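Local coordinates for p800 reaction center core protein (Heliobacterium modesticaldum, PDB 5V8K) that forms the homodimeric core of a photosynthetic reaction center, holding bacteriochlorophyll g antenna and electron-transfer pigments in the membrane and probably sharing a [4Fe-4S] cluster between its two copies, at residues A[275-287]-A[392-404]. Sequence-based numbering, arbitrary orientation.
With GBF (Bacteriochlorophyll g), chain T.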
# COMPACT_ATOMS: atom_id res chain seq x y z
N TRP A 275 -7.76 24.00 -0.58
CA TRP A 275 -8.85 23.91 0.38
C TRP A 275 -8.32 23.48 1.74
O TRP A 275 -8.58 24.11 2.76
CB TRP A 275 -9.89 22.90 -0.14
CG TRP A 275 -11.13 22.67 0.67
CD1 TRP A 275 -11.86 23.59 1.38
CD2 TRP A 275 -11.80 21.42 0.84
NE1 TRP A 275 -12.95 22.98 1.98
CE2 TRP A 275 -12.93 21.64 1.65
CE3 TRP A 275 -11.55 20.12 0.38
CZ2 TRP A 275 -13.80 20.60 2.01
CZ3 TRP A 275 -12.39 19.11 0.74
CH2 TRP A 275 -13.52 19.35 1.55
N ILE A 276 -7.53 22.41 1.75
CA ILE A 276 -7.07 21.85 3.01
C ILE A 276 -5.99 22.72 3.61
O ILE A 276 -6.00 23.00 4.80
CB ILE A 276 -6.61 20.40 2.80
CG1 ILE A 276 -7.82 19.54 2.43
CG2 ILE A 276 -5.89 19.87 4.04
CD1 ILE A 276 -7.50 18.17 1.89
N GLY A 277 -5.04 23.20 2.79
CA GLY A 277 -4.03 24.11 3.29
C GLY A 277 -4.59 25.44 3.72
O GLY A 277 -4.10 26.05 4.67
N GLY A 278 -5.61 25.93 3.03
CA GLY A 278 -6.25 27.16 3.47
C GLY A 278 -6.92 27.01 4.81
O GLY A 278 -6.82 27.89 5.68
N VAL A 279 -7.64 25.91 5.00
CA VAL A 279 -8.29 25.65 6.28
C VAL A 279 -7.24 25.48 7.38
O VAL A 279 -7.43 25.94 8.51
CB VAL A 279 -9.22 24.43 6.17
CG1 VAL A 279 -9.75 23.98 7.54
CG2 VAL A 279 -10.39 24.79 5.26
N PHE A 280 -6.11 24.84 7.06
CA PHE A 280 -5.03 24.74 8.05
C PHE A 280 -4.57 26.13 8.51
O PHE A 280 -4.37 26.35 9.71
CB PHE A 280 -3.85 23.95 7.48
CG PHE A 280 -2.56 24.25 8.19
CD1 PHE A 280 -2.25 23.65 9.40
CD2 PHE A 280 -1.68 25.18 7.67
CE1 PHE A 280 -1.08 23.95 10.06
CE2 PHE A 280 -0.51 25.49 8.32
CZ PHE A 280 -0.20 24.88 9.53
N HIS A 281 -4.40 27.08 7.58
CA HIS A 281 -4.00 28.42 7.97
C HIS A 281 -5.06 29.14 8.80
O HIS A 281 -4.72 29.90 9.71
CB HIS A 281 -3.66 29.25 6.74
CG HIS A 281 -2.29 29.00 6.24
ND1 HIS A 281 -1.17 29.27 7.00
CD2 HIS A 281 -1.84 28.46 5.09
CE1 HIS A 281 -0.10 28.91 6.34
NE2 HIS A 281 -0.48 28.41 5.17
N GLY A 282 -6.33 28.99 8.46
CA GLY A 282 -7.35 29.65 9.24
C GLY A 282 -7.39 29.08 10.65
O GLY A 282 -7.44 29.83 11.63
N ALA A 283 -7.31 27.76 10.75
CA ALA A 283 -7.26 27.09 12.04
C ALA A 283 -6.03 27.51 12.83
O ALA A 283 -6.09 27.69 14.05
CB ALA A 283 -7.26 25.56 11.83
N HIS A 284 -4.89 27.63 12.16
CA HIS A 284 -3.68 28.06 12.85
C HIS A 284 -3.82 29.49 13.35
O HIS A 284 -3.37 29.83 14.45
CB HIS A 284 -2.46 27.93 11.94
CG HIS A 284 -1.20 28.32 12.61
ND1 HIS A 284 -0.53 29.49 12.31
CD2 HIS A 284 -0.51 27.74 13.62
CE1 HIS A 284 0.52 29.60 13.10
NE2 HIS A 284 0.55 28.56 13.91
N PHE A 285 -4.45 30.35 12.55
CA PHE A 285 -4.74 31.70 13.02
C PHE A 285 -5.64 31.67 14.26
O PHE A 285 -5.37 32.35 15.26
CB PHE A 285 -5.37 32.52 11.88
CG PHE A 285 -6.20 33.70 12.35
CD1 PHE A 285 -5.61 34.89 12.75
CD2 PHE A 285 -7.59 33.62 12.34
CE1 PHE A 285 -6.41 35.98 13.18
CE2 PHE A 285 -8.38 34.68 12.75
CZ PHE A 285 -7.80 35.86 13.18
N MET A 286 -6.70 30.85 14.22
CA MET A 286 -7.58 30.77 15.38
C MET A 286 -6.83 30.27 16.60
O MET A 286 -7.04 30.77 17.71
CB MET A 286 -8.76 29.84 15.10
CG MET A 286 -9.68 30.37 14.06
SD MET A 286 -10.55 28.98 13.33
CE MET A 286 -12.11 29.71 13.11
N LEU A 287 -5.95 29.29 16.41
CA LEU A 287 -5.22 28.74 17.53
C LEU A 287 -4.30 29.78 18.15
O LEU A 287 -4.16 29.84 19.38
CB LEU A 287 -4.44 27.52 17.06
CG LEU A 287 -3.77 26.70 18.14
CD1 LEU A 287 -4.83 26.10 19.10
CD2 LEU A 287 -2.93 25.57 17.51
N THR A 392 -13.18 13.65 4.30
CA THR A 392 -12.06 14.58 4.38
C THR A 392 -12.32 15.70 5.38
O THR A 392 -11.42 16.15 6.08
CB THR A 392 -11.78 15.17 2.98
OG1 THR A 392 -11.45 14.10 2.08
CG2 THR A 392 -10.60 16.08 3.04
N MET A 393 -13.56 16.17 5.46
CA MET A 393 -13.87 17.25 6.40
C MET A 393 -13.73 16.84 7.87
O MET A 393 -13.68 17.73 8.74
CB MET A 393 -15.30 17.77 6.18
CG MET A 393 -15.51 18.70 4.98
SD MET A 393 -17.07 19.62 5.13
CE MET A 393 -18.24 18.29 4.87
N VAL A 394 -13.67 15.54 8.18
CA VAL A 394 -13.56 15.11 9.60
C VAL A 394 -12.25 15.64 10.17
O VAL A 394 -12.28 16.37 11.17
CB VAL A 394 -13.71 13.58 9.76
CG1 VAL A 394 -13.31 13.12 11.16
CG2 VAL A 394 -15.18 13.17 9.49
N PRO A 395 -11.08 15.33 9.59
CA PRO A 395 -9.85 15.97 10.10
C PRO A 395 -9.85 17.49 9.94
O PRO A 395 -9.26 18.18 10.78
CB PRO A 395 -8.71 15.31 9.30
CG PRO A 395 -9.35 14.63 8.13
CD PRO A 395 -10.80 14.33 8.56
N MET A 396 -10.52 18.04 8.93
CA MET A 396 -10.53 19.49 8.72
C MET A 396 -11.25 20.21 9.86
O MET A 396 -10.77 21.24 10.36
CB MET A 396 -11.18 19.84 7.38
CG MET A 396 -10.43 19.28 6.20
SD MET A 396 -11.20 19.63 4.60
CE MET A 396 -10.88 21.36 4.58
N TRP A 397 -12.41 19.71 10.27
CA TRP A 397 -13.11 20.39 11.35
C TRP A 397 -12.46 20.13 12.71
O TRP A 397 -12.59 20.96 13.61
CB TRP A 397 -14.59 20.02 11.37
CG TRP A 397 -15.33 20.67 10.23
CD1 TRP A 397 -15.84 20.05 9.13
CD2 TRP A 397 -15.63 22.07 10.08
NE1 TRP A 397 -16.45 20.96 8.32
CE2 TRP A 397 -16.35 22.21 8.87
CE3 TRP A 397 -15.37 23.22 10.83
CZ2 TRP A 397 -16.78 23.45 8.38
CZ3 TRP A 397 -15.83 24.46 10.36
CH2 TRP A 397 -16.52 24.56 9.14
N ARG A 398 -11.66 19.07 12.83
CA ARG A 398 -10.87 18.88 14.04
C ARG A 398 -9.71 19.88 14.13
O ARG A 398 -9.40 20.37 15.22
CB ARG A 398 -10.38 17.43 14.11
CG ARG A 398 -11.52 16.41 14.40
CD ARG A 398 -11.02 14.99 14.22
NE ARG A 398 -10.09 14.59 15.27
CZ ARG A 398 -9.68 13.34 15.44
NH1 ARG A 398 -10.14 12.39 14.65
NH2 ARG A 398 -8.86 13.00 16.44
N MET A 399 -9.06 20.21 13.00
CA MET A 399 -8.09 21.31 12.94
C MET A 399 -8.69 22.57 13.52
O MET A 399 -8.08 23.25 14.36
CB MET A 399 -7.65 21.60 11.49
CG MET A 399 -6.55 20.75 10.93
SD MET A 399 -5.90 21.41 9.32
CE MET A 399 -7.16 21.01 8.12
N VAL A 400 -9.91 22.89 13.10
CA VAL A 400 -10.57 24.14 13.46
C VAL A 400 -10.96 24.16 14.93
O VAL A 400 -10.75 25.17 15.61
CB VAL A 400 -11.79 24.37 12.55
CG1 VAL A 400 -12.56 25.60 13.01
CG2 VAL A 400 -11.35 24.49 11.10
N PHE A 401 -11.55 23.07 15.45
CA PHE A 401 -12.23 23.11 16.74
C PHE A 401 -11.65 22.21 17.84
O PHE A 401 -12.01 22.39 19.02
CB PHE A 401 -13.71 22.75 16.57
CG PHE A 401 -14.53 23.81 15.89
CD1 PHE A 401 -14.54 25.12 16.36
CD2 PHE A 401 -15.29 23.50 14.79
CE1 PHE A 401 -15.30 26.11 15.74
CE2 PHE A 401 -16.06 24.48 14.15
CZ PHE A 401 -16.05 25.79 14.61
N PHE A 402 -10.76 21.27 17.51
CA PHE A 402 -10.17 20.36 18.48
C PHE A 402 -8.70 20.63 18.80
O PHE A 402 -8.07 19.81 19.48
CB PHE A 402 -10.29 18.91 17.97
CG PHE A 402 -11.68 18.32 18.05
CD1 PHE A 402 -12.77 18.96 17.50
CD2 PHE A 402 -11.86 17.06 18.61
CE1 PHE A 402 -14.03 18.38 17.55
CE2 PHE A 402 -13.11 16.48 18.65
CZ PHE A 402 -14.20 17.14 18.11
N SER A 403 -8.11 21.72 18.32
CA SER A 403 -6.66 21.84 18.36
C SER A 403 -6.13 22.49 19.62
O SER A 403 -4.93 22.43 19.89
CB SER A 403 -6.18 22.60 17.12
OG SER A 403 -6.24 21.74 15.98
N LYS A 404 -7.00 23.04 20.46
CA LYS A 404 -6.62 23.54 21.77
C LYS A 404 -7.10 22.60 22.88
O LYS A 404 -6.29 22.10 23.67
CB LYS A 404 -7.20 24.94 21.95
CG LYS A 404 -6.91 25.56 23.31
CD LYS A 404 -5.47 25.95 23.43
CE LYS A 404 -5.31 26.99 24.55
NZ LYS A 404 -3.92 27.45 24.60
MG GBF T . -14.00 28.23 5.41
CHA GBF T . -13.35 30.93 7.56
CHB GBF T . -13.04 26.17 7.81
CHC GBF T . -15.26 25.82 3.35
CHD GBF T . -15.09 30.71 2.99
NA GBF T . -13.35 28.48 7.26
C1A GBF T . -13.16 29.53 8.06
C2A GBF T . -12.88 29.33 9.51
C3A GBF T . -12.30 27.92 9.35
C4A GBF T . -12.94 27.50 8.06
CMA GBF T . -10.78 27.89 9.23
CAA GBF T . -14.15 29.49 10.38
CBA GBF T . -15.19 28.39 10.17
CGA GBF T . -16.33 28.61 11.15
O1A GBF T . -16.09 28.79 12.34
O2A GBF T . -17.60 28.01 10.78
NB GBF T . -14.29 26.22 5.65
C1B GBF T . -13.69 25.52 6.63
C2B GBF T . -13.95 24.18 6.42
C3B GBF T . -14.58 24.09 5.19
C4B GBF T . -14.67 25.40 4.66
CMB GBF T . -13.61 23.05 7.36
CAB GBF T . -15.03 22.79 4.69
CBB GBF T . -15.89 22.53 3.73
NC GBF T . -14.96 28.29 3.60
C1C GBF T . -15.36 27.24 2.90
C2C GBF T . -15.91 27.29 1.52
C3C GBF T . -15.85 28.74 1.59
C4C GBF T . -15.29 29.28 2.74
CMC GBF T . -14.85 26.75 0.53
CAC GBF T . -16.32 29.56 0.45
CBC GBF T . -16.93 28.91 -0.76
ND GBF T . -14.24 30.23 5.21
C1D GBF T . -14.58 31.14 4.31
C2D GBF T . -14.46 32.73 4.63
C3D GBF T . -13.99 32.43 5.91
C4D GBF T . -13.84 31.05 6.26
CMD GBF T . -14.75 33.99 3.90
CAD GBF T . -13.67 33.21 7.13
OBD GBF T . -13.46 34.46 7.32
CBD GBF T . -13.13 32.26 8.17
CGD GBF T . -11.66 32.41 8.44
O1D GBF T . -10.81 31.81 7.82
O2D GBF T . -11.19 33.31 9.46
CED GBF T . -10.07 34.11 9.08
C1 GBF T . -18.62 27.68 11.71
C2 GBF T . -19.38 26.53 11.10
C3 GBF T . -20.29 26.70 10.12
C4 GBF T . -20.62 28.06 9.59
C5 GBF T . -20.99 25.50 9.54
O HOH W 1 -7.63 25.84 15.79
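Met396 reaches from helix 376-401 to Trp275 of helix 258-291, where its unbranched, polarisable thioether can lie flat over the indole. Its CB lies 4.0 Å from CMB of the bacteriochlorophyll g. CG, set anti to the carbonyl carbon (chi1 -62°), carries the chain across, and SD stands over the six-membered ring of Trp275, 3.8 Å from its centroid, a Met-aromatic contact, while flanking Ile276 CG1. A bend at chi3 (70°) then swings CE over the five-membered ring in a CH-pi contact, and the same methyl ends 3.5 Å from Val279 CG2. Met399, slim and flexible, threads as a knob into the hole formed by Ile276, Val279, Phe280 and Ala283: its SD lies 3.7 Å from Phe280 CB, near the ring's plane at its edge. Small Ala283 permits the closest backbone approach, its CA 4.7 Å from that of Val400. Beside it, a water 3.0 Å from both Ala283 O and Met399 O can bridge the two backbones, and Ser403 OG donates to Met399 O. Along one flank both helices hold the pigment: Trp397 lays its indole face against CMB, with CE2 at 3.2 Å, and Trp275 meets the vinyl carbon CBB at its edge. Segments 275-287 and 392-401 run nearly parallel, 22° apart, with helix 200-224 touching Trp275 and Val279, helix 437-447 against Phe280 and Met399, and helix 311-344 touching Val394 and Arg398.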